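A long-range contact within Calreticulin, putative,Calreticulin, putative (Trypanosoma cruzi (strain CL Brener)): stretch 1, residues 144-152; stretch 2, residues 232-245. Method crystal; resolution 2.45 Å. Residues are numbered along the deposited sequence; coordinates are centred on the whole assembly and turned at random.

Stretch 1, residues 144-152: LTHVYTLHI
Stretch 2 232-245: DLKEVLDLVEKTYG

A helix lies along one face of a β-strand, running antiparallel to it: the axes of strand 145-152 and helix 233-243 make an angle of 173° and approach to 10.1 Å. The register follows from that direction, with Val147 CA 7.6 Å from Tyr244 CA, Thr149 CA 8.4 Å from Leu237 CA, and His151 CA 6.8 Å from Leu233 CA. No hydrogen bond crosses; 388 Å² is buried, both sides summed, mostly where side chains meet.

The strand keeps extended torsions, phi from -75° to -126° and psi from 109° to 147°, and its alternation sets the first rule: Thr145, Val147, Thr149 and His151 point toward the helix, while His146 and Leu150 point away. Leu144 makes no contact.

Thr145 (chi1 m) meets Tyr244, next to last in stretch 2. Thr145 O sits 3.2 Å from Tyr244 CE2, at the ring edge near its plane, and Thr145 CG2 lies 3.8 Å from Tyr244 CD2. Thr145 OG1 is hydrogen-bonded elsewhere in the structure.

Val147 (t) packs against both Tyr244 and Val240. Val147 CG2 stands over one face of the Tyr244 ring, 3.5 Å from its centroid and 25° off the normal, a CH-pi contact; Val147 CG2 is also 3.2 Å from Tyr244 CG. Val147 CG1 is 4.1 Å from Val240 CG1, and Val147 CG2 is only slightly farther from it, at 4.4 Å. Tyr244 (chi1 159°, chi2 -96°), just past the helix, thereby receives a methyl over its face and a carbonyl at its edge.

Thr149 (m) packs more loosely. Thr149 CG2 is 4.2 Å from Val236 CG1 and 4.5 Å from Leu237 CD2, while Thr149 OG1, satisfied elsewhere, lies 4.3 Å from Val240 CG2. Val236 and Val240, both t and one turn apart, point toward the strand; Leu237 (m, t) leaves its backbone sideways, and its end comes nearer.

At His151 (t, chi2 -158°) the other end closes. His151 ND1 is 3.7 Å from Leu233 CD2, and Leu233 CB lies over one face of the imidazole. Leu233 (t, p) opens the helix.

The helix has phi from -56° to -80°, psi from -28° to -49°, and i to i+4 bonds such as Leu237 N to Leu233 O, 2.9 Å. Asp232 (t, chi2 -81°) caps its start, Asp232 OD1 accepting from Glu235 N at 2.7 Å and 163°. Thr243 OG1 (chi1 p) donates to Leu239 O at 2.9 Å, and Tyr244 N reaches Val240 O at 2.7 Å. Leu233, Val236, Val240 and Tyr244 follow three- and four-residue steps, meeting the alternate strand positions in reverse order, though not one for one.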

# COMPACT_ATOMS: atom_id res chain seq x y z
N LEU A 144 13.06 -6.39 -9.05
CA LEU A 144 11.86 -6.95 -9.65
C LEU A 144 10.57 -6.31 -9.11
O LEU A 144 10.57 -5.65 -8.07
CB LEU A 144 11.81 -8.46 -9.41
CG LEU A 144 12.96 -9.28 -9.98
CD1 LEU A 144 12.93 -10.68 -9.39
CD2 LEU A 144 12.88 -9.34 -11.49
N THR A 145 9.48 -6.50 -9.85
CA THR A 145 8.17 -6.03 -9.43
C THR A 145 7.61 -6.91 -8.33
O THR A 145 7.61 -8.14 -8.44
CB THR A 145 7.17 -6.00 -10.61
OG1 THR A 145 7.58 -5.01 -11.56
CG2 THR A 145 5.76 -5.67 -10.12
N HIS A 146 7.12 -6.29 -7.26
CA HIS A 146 6.47 -7.02 -6.19
C HIS A 146 5.08 -6.45 -5.91
O HIS A 146 4.86 -5.25 -6.05
CB HIS A 146 7.32 -7.01 -4.92
CG HIS A 146 8.65 -7.67 -5.10
ND1 HIS A 146 8.81 -9.04 -5.15
CD2 HIS A 146 9.89 -7.14 -5.24
CE1 HIS A 146 10.08 -9.33 -5.32
NE2 HIS A 146 10.77 -8.20 -5.38
N VAL A 147 4.16 -7.33 -5.52
CA VAL A 147 2.77 -6.95 -5.30
C VAL A 147 2.40 -7.07 -3.83
O VAL A 147 2.73 -8.05 -3.17
CB VAL A 147 1.82 -7.84 -6.13
CG1 VAL A 147 0.38 -7.33 -6.02
CG2 VAL A 147 2.26 -7.89 -7.58
N TYR A 148 1.70 -6.06 -3.32
CA TYR A 148 1.29 -6.05 -1.92
C TYR A 148 -0.22 -5.99 -1.83
O TYR A 148 -0.85 -5.04 -2.29
CB TYR A 148 1.94 -4.88 -1.18
CG TYR A 148 3.45 -4.87 -1.33
CD1 TYR A 148 4.05 -4.31 -2.45
CD2 TYR A 148 4.26 -5.43 -0.35
CE1 TYR A 148 5.42 -4.30 -2.59
CE2 TYR A 148 5.64 -5.43 -0.49
CZ TYR A 148 6.21 -4.86 -1.61
OH TYR A 148 7.58 -4.86 -1.75
N THR A 149 -0.80 -7.03 -1.23
CA THR A 149 -2.25 -7.17 -1.16
C THR A 149 -2.71 -7.35 0.27
O THR A 149 -2.12 -8.12 1.03
CB THR A 149 -2.74 -8.37 -2.00
OG1 THR A 149 -2.23 -8.27 -3.34
CG2 THR A 149 -4.25 -8.42 -2.03
N LEU A 150 -3.76 -6.62 0.65
CA LEU A 150 -4.29 -6.68 2.01
C LEU A 150 -5.77 -7.00 2.01
O LEU A 150 -6.56 -6.35 1.33
CB LEU A 150 -4.06 -5.36 2.74
CG LEU A 150 -4.58 -5.34 4.18
CD1 LEU A 150 -3.94 -6.45 4.99
CD2 LEU A 150 -4.35 -4.00 4.84
N HIS A 151 -6.14 -8.02 2.77
CA HIS A 151 -7.54 -8.36 2.98
C HIS A 151 -7.94 -8.02 4.40
O HIS A 151 -7.42 -8.61 5.35
CB HIS A 151 -7.80 -9.84 2.70
CG HIS A 151 -9.22 -10.25 2.91
ND1 HIS A 151 -9.58 -11.57 3.15
CD2 HIS A 151 -10.37 -9.54 2.93
CE1 HIS A 151 -10.89 -11.64 3.31
NE2 HIS A 151 -11.39 -10.42 3.17
N ILE A 152 -8.84 -7.05 4.54
CA ILE A 152 -9.48 -6.75 5.82
C ILE A 152 -10.89 -7.33 5.81
O ILE A 152 -11.77 -6.83 5.11
CB ILE A 152 -9.55 -5.24 6.10
CG1 ILE A 152 -8.16 -4.62 5.98
CG2 ILE A 152 -10.13 -4.98 7.48
CD1 ILE A 152 -7.25 -4.96 7.13
N ASP A 232 -13.97 -8.49 -2.65
CA ASP A 232 -13.80 -9.93 -2.84
C ASP A 232 -12.33 -10.27 -3.07
O ASP A 232 -11.69 -9.69 -3.94
CB ASP A 232 -14.64 -10.43 -4.01
CG ASP A 232 -14.50 -11.92 -4.23
OD1 ASP A 232 -13.50 -12.34 -4.87
OD2 ASP A 232 -15.37 -12.67 -3.76
N LEU A 233 -11.81 -11.21 -2.29
CA LEU A 233 -10.38 -11.52 -2.31
C LEU A 233 -9.94 -12.28 -3.56
O LEU A 233 -8.93 -11.92 -4.17
CB LEU A 233 -9.99 -12.32 -1.07
CG LEU A 233 -8.52 -12.72 -1.00
CD1 LEU A 233 -7.63 -11.49 -1.07
CD2 LEU A 233 -8.24 -13.50 0.27
N LYS A 234 -10.66 -13.34 -3.91
CA LYS A 234 -10.31 -14.13 -5.10
C LYS A 234 -10.32 -13.27 -6.35
O LYS A 234 -9.46 -13.42 -7.22
CB LYS A 234 -11.25 -15.32 -5.28
CG LYS A 234 -10.93 -16.50 -4.38
CD LYS A 234 -12.10 -17.47 -4.30
CE LYS A 234 -11.79 -18.64 -3.37
NZ LYS A 234 -12.97 -19.53 -3.23
N GLU A 235 -11.32 -12.40 -6.45
CA GLU A 235 -11.44 -11.48 -7.58
C GLU A 235 -10.18 -10.64 -7.77
O GLU A 235 -9.67 -10.49 -8.89
CB GLU A 235 -12.64 -10.57 -7.40
CG GLU A 235 -13.21 -10.07 -8.71
CD GLU A 235 -14.48 -9.27 -8.52
OE1 GLU A 235 -14.44 -8.29 -7.75
OE2 GLU A 235 -15.50 -9.62 -9.15
N VAL A 236 -9.67 -10.11 -6.67
CA VAL A 236 -8.47 -9.29 -6.70
C VAL A 236 -7.23 -10.12 -7.02
O VAL A 236 -6.38 -9.69 -7.80
CB VAL A 236 -8.27 -8.56 -5.36
CG1 VAL A 236 -6.90 -7.91 -5.30
CG2 VAL A 236 -9.38 -7.54 -5.15
N LEU A 237 -7.15 -11.31 -6.42
CA LEU A 237 -6.02 -12.20 -6.66
C LEU A 237 -6.03 -12.70 -8.10
O LEU A 237 -4.97 -12.92 -8.70
CB LEU A 237 -6.03 -13.37 -5.68
CG LEU A 237 -5.78 -13.00 -4.22
CD1 LEU A 237 -5.97 -14.21 -3.30
CD2 LEU A 237 -4.39 -12.41 -4.04
N ASP A 238 -7.22 -12.89 -8.66
CA ASP A 238 -7.35 -13.24 -10.07
C ASP A 238 -6.80 -12.11 -10.94
O ASP A 238 -6.14 -12.35 -11.95
CB ASP A 238 -8.81 -13.51 -10.44
CG ASP A 238 -9.29 -14.85 -9.94
OD1 ASP A 238 -8.44 -15.72 -9.64
OD2 ASP A 238 -10.52 -15.04 -9.85
N LEU A 239 -7.07 -10.88 -10.53
CA LEU A 239 -6.62 -9.70 -11.26
C LEU A 239 -5.11 -9.54 -11.15
O LEU A 239 -4.47 -8.98 -12.04
CB LEU A 239 -7.33 -8.46 -10.73
CG LEU A 239 -7.31 -7.21 -11.61
CD1 LEU A 239 -8.00 -7.49 -12.93
CD2 LEU A 239 -7.98 -6.04 -10.90
N VAL A 240 -4.54 -10.03 -10.04
CA VAL A 240 -3.10 -9.98 -9.83
C VAL A 240 -2.39 -10.97 -10.76
O VAL A 240 -1.31 -10.69 -11.26
CB VAL A 240 -2.72 -10.29 -8.36
CG1 VAL A 240 -1.21 -10.45 -8.23
CG2 VAL A 240 -3.21 -9.18 -7.44
N GLU A 241 -3.02 -12.13 -10.98
CA GLU A 241 -2.49 -13.09 -11.93
C GLU A 241 -2.46 -12.51 -13.33
O GLU A 241 -1.50 -12.70 -14.07
CB GLU A 241 -3.32 -14.37 -11.91
CG GLU A 241 -2.67 -15.52 -11.17
CD GLU A 241 -1.41 -16.01 -11.87
OE1 GLU A 241 -1.39 -16.03 -13.12
OE2 GLU A 241 -0.44 -16.38 -11.17
N LYS A 242 -3.52 -11.79 -13.69
CA LYS A 242 -3.63 -11.18 -15.01
C LYS A 242 -2.57 -10.11 -15.23
O LYS A 242 -1.89 -10.10 -16.26
CB LYS A 242 -5.02 -10.56 -15.19
CG LYS A 242 -5.18 -9.84 -16.52
CD LYS A 242 -6.44 -8.99 -16.55
CE LYS A 242 -7.70 -9.83 -16.61
NZ LYS A 242 -8.91 -8.97 -16.57
N THR A 243 -2.45 -9.21 -14.26
CA THR A 243 -1.52 -8.09 -14.35
C THR A 243 -0.06 -8.41 -14.01
O THR A 243 0.85 -8.02 -14.75
CB THR A 243 -1.97 -6.96 -13.43
OG1 THR A 243 -2.04 -7.45 -12.08
CG2 THR A 243 -3.34 -6.46 -13.85
N TYR A 244 0.17 -9.11 -12.90
CA TYR A 244 1.53 -9.31 -12.41
C TYR A 244 2.02 -10.71 -12.73
O TYR A 244 3.13 -10.89 -13.22
CB TYR A 244 1.60 -9.04 -10.90
CG TYR A 244 2.78 -9.70 -10.21
CD1 TYR A 244 2.65 -10.93 -9.58
CD2 TYR A 244 4.04 -9.09 -10.22
CE1 TYR A 244 3.73 -11.54 -8.96
CE2 TYR A 244 5.12 -9.69 -9.59
CZ TYR A 244 4.97 -10.91 -8.97
OH TYR A 244 6.04 -11.51 -8.35
N GLY A 245 1.20 -11.71 -12.41
CA GLY A 245 1.55 -13.09 -12.66
C GLY A 245 1.85 -13.33 -14.13
O GLY A 245 2.43 -14.35 -14.50